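Local structure of PrgZ (Enterococcus faecalis, 4FAJ) at residues G93-D98 with G110-S115; Q433-D436 with K442-V445. The protein binds peptide pheromone as a membrane-anchored extracellular receptor of the solute-binding protein 5 family and probably hands peptides on for transport into the cell. All coordinates share one frame; numbering follows the deposited sequence.

Contact 1: G93-D98 with G110-S115; sequences GLYRLD and GQPKVS
A single tyrosine reaching from a short edge strand to a loop makes this contact: Y95, in strand 95-97, sends its phenol across to G110, Q111 and P112, just ahead of strand 113-115. The two strands belong to different small antiparallel sheets, so the side chain does the bridging; even the nearest CA atoms, those of Y95 and Q111, are 8.4 Å apart. The hydroxyl provides the polar link. Y95 OH donates to G110 O at 2.8 Å, meeting the acceptor on a lone pair in the carbonyl plane with a C=O...donor angle of 143°. That oxygen lies at the edge of the ring, near its plane, so the bond runs off the rim of the phenol and not over its face. G110 contributes only its backbone carbonyl, with no side chain in the way. With CG of Y95 beside the backbone N (chi1 -56°), the ring points toward 110-112, and the length of the phenol spans the gap.

P112 closes in from the opposite direction. Its CD comes to 3.2 Å from Y95 OH and 3.8 Å from Y95 CZ, placing an apolar pyrrolidine edge, CD and CG, obliquely against the hydroxyl end of the ring. P112 N, 3.3 Å from Y95 OH, carries no hydrogen and forms no bond with it; the proline meets the phenol through its carbons. Tyrosine suits the place because its buried ring can pack while its tip still bonds to a backbone oxygen. Q111 lies more loosely, its OE1 4.1 Å from Y95 CE1; its NE2 is bonded to P103 O.

Around this link, Y95 also packs on P103 of strand 103-105, the antiparallel partner of 95-97, and on A108 and L206. I123 of strand 120-124, which pairs with 113-115, touches both Y95 and P112, so the tyrosine sits where the two sheets meet.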
loop_
_atom_site.group_PDB
_atom_site.type_symbol
_atom_site.label_atom_id
_atom_site.label_comp_id
_atom_site.label_asym_id
_atom_site.label_seq_id
_atom_site.Cartn_x
_atom_site.Cartn_y
_atom_site.Cartn_z
ATOM N N GLY A 93 -10.097 12.311 5.926
ATOM C CA GLY A 93 -10.564 12.726 4.609
ATOM C C GLY A 93 -12.078 12.836 4.549
ATOM O O GLY A 93 -12.770 12.822 5.580
ATOM N N LEU A 94 -12.596 12.964 3.337
ATOM C CA LEU A 94 -14.036 13.116 3.145
ATOM C C LEU A 94 -14.811 11.900 3.657
ATOM O O LEU A 94 -15.900 12.053 4.234
ATOM C CB LEU A 94 -14.360 13.363 1.678
ATOM C CG LEU A 94 -13.906 14.723 1.132
ATOM C CD1 LEU A 94 -14.033 14.758 -0.379
ATOM C CD2 LEU A 94 -14.694 15.866 1.766
ATOM N N TYR A 95 -14.246 10.713 3.412
ATOM C CA TYR A 95 -14.819 9.437 3.837
ATOM C C TYR A 95 -13.771 8.597 4.588
ATOM O O TYR A 95 -12.553 8.797 4.444
ATOM C CB TYR A 95 -15.406 8.669 2.626
ATOM C CG TYR A 95 -16.419 9.503 1.908
ATOM C CD1 TYR A 95 -17.742 9.530 2.332
ATOM C CD2 TYR A 95 -16.043 10.359 0.875
ATOM C CE1 TYR A 95 -18.663 10.345 1.726
ATOM C CE2 TYR A 95 -16.969 11.183 0.260
ATOM C CZ TYR A 95 -18.271 11.172 0.687
ATOM O OH TYR A 95 -19.199 11.986 0.107
ATOM N N ARG A 96 -14.278 7.690 5.419
ATOM C CA ARG A 96 -13.484 6.788 6.255
ATOM C C ARG A 96 -14.131 5.402 6.168
ATOM O O ARG A 96 -15.359 5.286 6.268
ATOM C CB ARG A 96 -13.505 7.272 7.706
ATOM C CG ARG A 96 -12.689 6.415 8.689
ATOM C CD ARG A 96 -13.073 6.718 10.120
ATOM N NE ARG A 96 -12.676 8.063 10.554
ATOM C CZ ARG A 96 -11.457 8.412 10.973
ATOM N NH1 ARG A 96 -10.460 7.526 11.024
ATOM N NH2 ARG A 96 -11.230 9.664 11.354
ATOM N N LEU A 97 -13.312 4.363 5.985
ATOM C CA LEU A 97 -13.836 3.001 5.875
ATOM C C LEU A 97 -14.449 2.507 7.172
ATOM O O LEU A 97 -13.923 2.754 8.271
ATOM C CB LEU A 97 -12.749 2.017 5.410
ATOM C CG LEU A 97 -12.137 2.242 4.029
ATOM C CD1 LEU A 97 -11.307 1.002 3.659
ATOM C CD2 LEU A 97 -13.167 2.568 2.928
ATOM N N ASP A 98 -15.579 1.824 7.047
ATOM C CA ASP A 98 -16.213 1.173 8.184
ATOM C C ASP A 98 -15.692 -0.258 8.332
ATOM O O ASP A 98 -14.821 -0.692 7.584
ATOM C CB ASP A 98 -17.752 1.204 8.064
ATOM C CG ASP A 98 -18.293 0.397 6.880
ATOM O OD1 ASP A 98 -17.551 -0.433 6.298
ATOM O OD2 ASP A 98 -19.481 0.612 6.531
ATOM N N GLY A 110 -22.361 13.593 4.031
ATOM C CA GLY A 110 -23.162 12.517 3.465
ATOM C C GLY A 110 -22.434 11.911 2.287
ATOM O O GLY A 110 -21.386 12.402 1.886
ATOM N N GLN A 111 -22.983 10.833 1.739
ATOM C CA GLN A 111 -22.485 10.247 0.492
ATOM C C GLN A 111 -22.601 11.268 -0.649
ATOM O O GLN A 111 -23.408 12.201 -0.570
ATOM C CB GLN A 111 -23.293 8.991 0.140
ATOM C CG GLN A 111 -23.112 7.822 1.105
ATOM C CD GLN A 111 -21.713 7.236 1.071
ATOM O OE1 GLN A 111 -20.972 7.424 0.106
ATOM N NE2 GLN A 111 -21.349 6.513 2.121
ATOM N N PRO A 112 -21.819 11.088 -1.728
ATOM C CA PRO A 112 -21.942 12.040 -2.822
ATOM C C PRO A 112 -23.309 11.993 -3.503
ATOM O O PRO A 112 -23.937 10.928 -3.581
ATOM C CB PRO A 112 -20.835 11.601 -3.803
ATOM C CG PRO A 112 -19.898 10.817 -2.987
ATOM C CD PRO A 112 -20.763 10.103 -1.993
ATOM N N LYS A 113 -23.757 13.155 -3.963
ATOM C CA LYS A 113 -24.913 13.251 -4.832
ATOM C C LYS A 113 -24.372 13.173 -6.249
ATOM O O LYS A 113 -23.587 14.032 -6.669
ATOM C CB LYS A 113 -25.653 14.570 -4.595
ATOM C CG LYS A 113 -26.889 14.811 -5.470
ATOM C CD LYS A 113 -27.778 13.581 -5.628
ATOM C CE LYS A 113 -28.324 13.083 -4.291
ATOM N NZ LYS A 113 -29.297 14.017 -3.692
ATOM N N VAL A 114 -24.758 12.126 -6.968
ATOM C CA VAL A 114 -24.215 11.867 -8.292
ATOM C C VAL A 114 -25.221 12.267 -9.362
ATOM O O VAL A 114 -26.400 11.922 -9.281
ATOM C CB VAL A 114 -23.827 10.386 -8.471
ATOM C CG1 VAL A 114 -23.167 10.182 -9.813
ATOM C CG2 VAL A 114 -22.898 9.932 -7.347
ATOM N N SER A 115 -24.753 13.006 -10.359
ATOM C CA SER A 115 -25.624 13.525 -11.409
ATOM C C SER A 115 -24.888 13.423 -12.738
ATOM O O SER A 115 -23.786 12.874 -12.790
ATOM C CB SER A 115 -26.005 14.972 -11.103
ATOM O OG SER A 115 -24.854 15.809 -11.076
#

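Contact 2: Q433-D436 with K442-V445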
loop_
_atom_site.group_PDB
_atom_site.type_symbol
_atom_site.label_atom_id
_atom_site.label_comp_id
_atom_site.label_asym_id
_atom_site.label_seq_id
_atom_site.Cartn_x
_atom_site.Cartn_y
_atom_site.Cartn_z
ATOM N N GLN A 433 16.147 -21.077 -3.519
ATOM C CA GLN A 433 15.240 -21.612 -4.547
ATOM C C GLN A 433 15.728 -21.302 -5.956
ATOM O O GLN A 433 15.724 -22.175 -6.830
ATOM C CB GLN A 433 13.845 -21.037 -4.375
ATOM C CG GLN A 433 13.220 -21.415 -3.065
ATOM C CD GLN A 433 12.672 -22.807 -3.068
ATOM O OE1 GLN A 433 11.874 -23.178 -3.934
ATOM N NE2 GLN A 433 13.076 -23.590 -2.087
ATOM N N LEU A 434 16.154 -20.062 -6.170
ATOM C CA LEU A 434 16.616 -19.650 -7.481
ATOM C C LEU A 434 17.941 -20.346 -7.816
ATOM O O LEU A 434 18.102 -20.893 -8.905
ATOM C CB LEU A 434 16.737 -18.130 -7.555
ATOM C CG LEU A 434 15.398 -17.384 -7.548
ATOM C CD1 LEU A 434 15.628 -15.877 -7.567
ATOM C CD2 LEU A 434 14.520 -17.811 -8.717
ATOM N N GLN A 435 18.864 -20.364 -6.862
ATOM C CA GLN A 435 20.155 -21.039 -7.060
ATOM C C GLN A 435 19.992 -22.541 -7.304
ATOM O O GLN A 435 20.730 -23.113 -8.093
ATOM C CB GLN A 435 21.112 -20.735 -5.893
ATOM C CG GLN A 435 21.557 -19.270 -5.912
ATOM C CD GLN A 435 22.541 -18.869 -4.822
ATOM O OE1 GLN A 435 23.143 -17.806 -4.904
ATOM N NE2 GLN A 435 22.690 -19.697 -3.798
ATOM N N ASP A 436 18.990 -23.158 -6.678
ATOM C CA ASP A 436 18.756 -24.602 -6.825
ATOM C C ASP A 436 18.179 -25.028 -8.181
ATOM O O ASP A 436 18.395 -26.169 -8.608
ATOM C CB ASP A 436 17.832 -25.120 -5.714
ATOM C CG ASP A 436 17.810 -26.649 -5.630
ATOM O OD1 ASP A 436 18.901 -27.269 -5.619
ATOM O OD2 ASP A 436 16.703 -27.238 -5.575
ATOM N N LYS A 442 24.112 -16.982 -9.569
ATOM C CA LYS A 442 24.347 -16.515 -8.209
ATOM C C LYS A 442 23.322 -15.448 -7.860
ATOM O O LYS A 442 23.129 -14.506 -8.625
ATOM C CB LYS A 442 25.766 -15.942 -8.055
ATOM C CG LYS A 442 26.110 -15.578 -6.604
ATOM C CD LYS A 442 27.602 -15.369 -6.373
ATOM C CE LYS A 442 28.082 -14.023 -6.900
ATOM N NZ LYS A 442 29.558 -13.857 -6.739
ATOM N N VAL A 443 22.675 -15.595 -6.706
ATOM C CA VAL A 443 21.793 -14.557 -6.178
ATOM C C VAL A 443 22.375 -13.982 -4.886
ATOM O O VAL A 443 22.651 -14.717 -3.941
ATOM C CB VAL A 443 20.369 -15.097 -5.913
ATOM C CG1 VAL A 443 19.525 -14.055 -5.193
ATOM C CG2 VAL A 443 19.711 -15.524 -7.224
ATOM N N THR A 444 22.586 -12.668 -4.864
ATOM C CA THR A 444 23.017 -11.977 -3.655
ATOM C C THR A 444 21.792 -11.358 -2.999
ATOM O O THR A 444 20.889 -10.880 -3.691
ATOM C CB THR A 444 24.056 -10.884 -3.968
ATOM O OG1 THR A 444 23.521 -9.972 -4.938
ATOM C CG2 THR A 444 25.332 -11.502 -4.518
ATOM N N VAL A 445 21.737 -11.390 -1.674
ATOM C CA VAL A 445 20.650 -10.754 -0.943
ATOM C C VAL A 445 21.190 -9.512 -0.265
ATOM O O VAL A 445 22.188 -9.594 0.454
ATOM C CB VAL A 445 20.055 -11.688 0.112
ATOM C CG1 VAL A 445 18.951 -10.969 0.886
ATOM C CG2 VAL A 445 19.511 -12.972 -0.544
#
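V443 meets the end of helix 421-437 in two ways, through its side chain to L434 and through its backbone N-H to Q435. This is the return from helix to strand in a beta-alpha-beta unit, strand 412-418, helix 421-437 and strand 442-448, the helix packing on the second strand. The tightly packed part is apolar. V443 CG2 rests 4.0 Å from L434 CB and 4.1 Å from L434 CD1, the two side chains running at a slant to each other. V443 places CG1 anti to its backbone N (chi1 172°), which leaves CG2 as the branch that meets the leucine. Both residues are buried; the beta-branched valine suits a strand, and the leucine is long enough to touch both V443 and I342 and A345 of helix 336-345.

The looser side lies toward K442, an exposed residue whose side chain sets off away from the helix at CB. Only its CG comes near Q435 OE1, at 4.1 Å, while the rest of the chain runs outward with its amine, as suits a lysine.

Q435, partly exposed, spans the two sides. Its chain is extended beyond CG, and OE1 takes the N-H of V443 at 2.9 Å and 168°, nearly straight, on a lone pair in the carbonyl plane. V443 O, which OE1 cannot bond because both are acceptors, receives Q431 NE2 instead. Two glutamines one helical turn apart thus serve the N-H and the C=O of the same strand residue, while K442 and T444 bond through their backbones to L413 of strand 412-418. The helix is therefore pinned to this edge of the sheet by amide chemistry as well as by apolar packing.

Overall arrangement
Contacts 1 and 2 lie on opposite sides of the chain's centre, 48 Å apart between centres and about 33 Å between nearest atoms, and they share no strand, helix or sheet. They follow in series: both segments of contact 1 come before those of contact 2. Contact 1 joins two small antiparallel sheets formed early in the chain, whereas contact 2 lies in the beta-alpha-beta unit of strand 412-418, helix 421-437 and strand 442-448, whose two strands belong to the large mixed sheet. Both are away from the zinc-binding residues. They belong to separate regions of the receptor, one tying sheet to sheet, the other a helix to its sheet.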